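Long-range contact in deseasin MCP-01 (Pseudoalteromonas sp., PDB 3VV3), which hydrolyses peptide bonds as a subtilisin-family serine protease that degrades collagen: residues M247-S252 with S270-H275. Sequence-based numbering, arbitrary orientation.
Sequences MGAPGS and SMATPH
Pro250 O is the polar atom on which the helix residues converge. Ala272 CA lies 3.2 Å from Pro250 O with an angle of 145° at the hydrogen, a CA-H...O contact. His275 CD2 approaches Pro250 O still more closely, at 3.0 Å, whereas the neighbouring NE2 meets it at too poor an angle for a hydrogen bond. In the ring orientation modelled, a carbon faces this carbonyl. The ring's CG stands anti to the carbonyl carbon (chi1 -72°), which sends the ring toward Pro250. Pro250 CB sits over one ring face, 4.2 Å from the centroid and nearly along the ring normal, a CH-pi contact displaced toward the rim. An alanine at His275 would probably leave Pro250 CB without its aromatic face and open a gap beside the Pro250 carbonyl.

Strand 247-250, an outermost strand of the parallel sheet, hydrogen-bonds through its backbone to strand 222-228, while the helical segment 270-275 runs nearly perpendicular to it (99°). This is the subtilase alpha/beta core: the helix starts near Ser270, whose OG makes a weak hydrogen bond to His105 NE2, consistent with the Ser-His-Asp catalytic triad formed with Asp50.

At Ala249 the packing is of small groups: Ala249 CB meets His275 CB at 4.1 Å and Ala272 CB at 4.3 Å, while the Ala272 methyl also lies against the Ala249 carbonyl oxygen. Where the strand ends, Gly251 passes close to the helix backbone, its CA 4.1 Å from Ala272 CA. A CB modelled on Gly251 would lie only 3.2 Å from Ala272 CB, evidence that a side chain would be tightly fitted here. Met271 CB touches Gly251 O, but its chain bends at chi2 and chi3, and the side chain packs on His105 and His108 of helix 105-114.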
loop_
_atom_site.group_PDB
_atom_site.type_symbol
_atom_site.label_atom_id
_atom_site.label_comp_id
_atom_site.label_asym_id
_atom_site.label_seq_id
_atom_site.Cartn_x
_atom_site.Cartn_y
_atom_site.Cartn_z
ATOM N N MET A 247 9.711 -17.202 7.584
ATOM C CA MET A 247 8.590 -17.479 8.480
ATOM C C MET A 247 7.484 -16.461 8.231
ATOM O O MET A 247 7.649 -15.562 7.416
ATOM C CB MET A 247 9.043 -17.412 9.943
ATOM C CG MET A 247 9.581 -16.035 10.346
ATOM S SD MET A 247 10.088 -15.972 12.082
ATOM C CE MET A 247 8.514 -16.188 12.912
ATOM N N GLY A 248 6.368 -16.595 8.941
ATOM C CA GLY A 248 5.260 -15.670 8.773
ATOM C C GLY A 248 4.870 -14.982 10.067
ATOM O O GLY A 248 5.248 -15.427 11.145
ATOM N N ALA A 249 4.120 -13.890 9.955
ATOM C CA ALA A 249 3.577 -13.181 11.111
ATOM C C ALA A 249 2.341 -12.401 10.655
ATOM O O ALA A 249 2.158 -12.177 9.455
ATOM C CB ALA A 249 4.626 -12.239 11.726
ATOM N N PRO A 250 1.493 -11.980 11.600
ATOM C CA PRO A 250 0.253 -11.292 11.223
ATOM C C PRO A 250 0.471 -10.018 10.391
ATOM O O PRO A 250 1.187 -9.091 10.809
ATOM C CB PRO A 250 -0.377 -10.945 12.580
ATOM C CG PRO A 250 0.124 -12.012 13.488
ATOM C CD PRO A 250 1.556 -12.238 13.050
ATOM N N GLY A 251 -0.171 -9.967 9.227
ATOM C CA GLY A 251 -0.086 -8.790 8.377
ATOM C C GLY A 251 -1.390 -8.398 7.701
ATOM O O GLY A 251 -1.438 -7.399 6.990
ATOM N N SER A 252 -2.444 -9.190 7.912
ATOM C CA SER A 252 -3.756 -8.898 7.322
ATOM C C SER A 252 -4.633 -8.117 8.297
ATOM O O SER A 252 -4.988 -8.627 9.365
ATOM C CB SER A 252 -4.483 -10.196 6.938
ATOM O OG SER A 252 -3.812 -10.884 5.900
ATOM N N SER A 270 4.379 -5.628 4.932
ATOM C CA SER A 270 4.915 -4.484 5.666
ATOM C C SER A 270 4.406 -4.430 7.105
ATOM O O SER A 270 5.048 -3.849 7.970
ATOM C CB SER A 270 4.562 -3.173 4.960
ATOM O OG SER A 270 5.332 -3.010 3.786
ATOM N N MET A 271 3.247 -5.028 7.348
ATOM C CA MET A 271 2.649 -5.067 8.688
ATOM C C MET A 271 3.099 -6.306 9.462
ATOM O O MET A 271 3.138 -6.307 10.696
ATOM C CB MET A 271 1.112 -5.036 8.590
ATOM C CG MET A 271 0.504 -3.675 8.228
ATOM S SD MET A 271 0.883 -3.080 6.557
ATOM C CE MET A 271 1.984 -1.720 6.960
ATOM N N ALA A 272 3.435 -7.366 8.732
ATOM C CA ALA A 272 3.940 -8.590 9.351
ATOM C C ALA A 272 5.354 -8.362 9.893
ATOM O O ALA A 272 5.702 -8.806 10.988
ATOM C CB ALA A 272 3.936 -9.741 8.332
ATOM N N THR A 273 6.164 -7.666 9.102
ATOM C CA THR A 273 7.554 -7.391 9.444
ATOM C C THR A 273 7.750 -6.789 10.849
ATOM O O THR A 273 8.580 -7.291 11.623
ATOM C CB THR A 273 8.192 -6.535 8.321
ATOM O OG1 THR A 273 8.185 -7.312 7.113
ATOM C CG2 THR A 273 9.624 -6.134 8.642
ATOM N N PRO A 274 6.985 -5.739 11.197
ATOM C CA PRO A 274 7.157 -5.145 12.533
ATOM C C PRO A 274 6.675 -6.016 13.698
ATOM O O PRO A 274 7.133 -5.792 14.814
ATOM C CB PRO A 274 6.361 -3.831 12.449
ATOM C CG PRO A 274 5.362 -4.068 11.358
ATOM C CD PRO A 274 6.116 -4.905 10.344
ATOM N N HIS A 275 5.785 -6.985 13.474
ATOM C CA HIS A 275 5.514 -7.943 14.548
ATOM C C HIS A 275 6.803 -8.696 14.874
ATOM O O HIS A 275 7.136 -8.916 16.048
ATOM C CB HIS A 275 4.400 -8.931 14.175
ATOM C CG HIS A 275 3.034 -8.316 14.144
ATOM N ND1 HIS A 275 2.196 -8.289 15.241
ATOM C CD2 HIS A 275 2.368 -7.688 13.146
ATOM C CE1 HIS A 275 1.071 -7.677 14.916
ATOM N NE2 HIS A 275 1.150 -7.305 13.648
#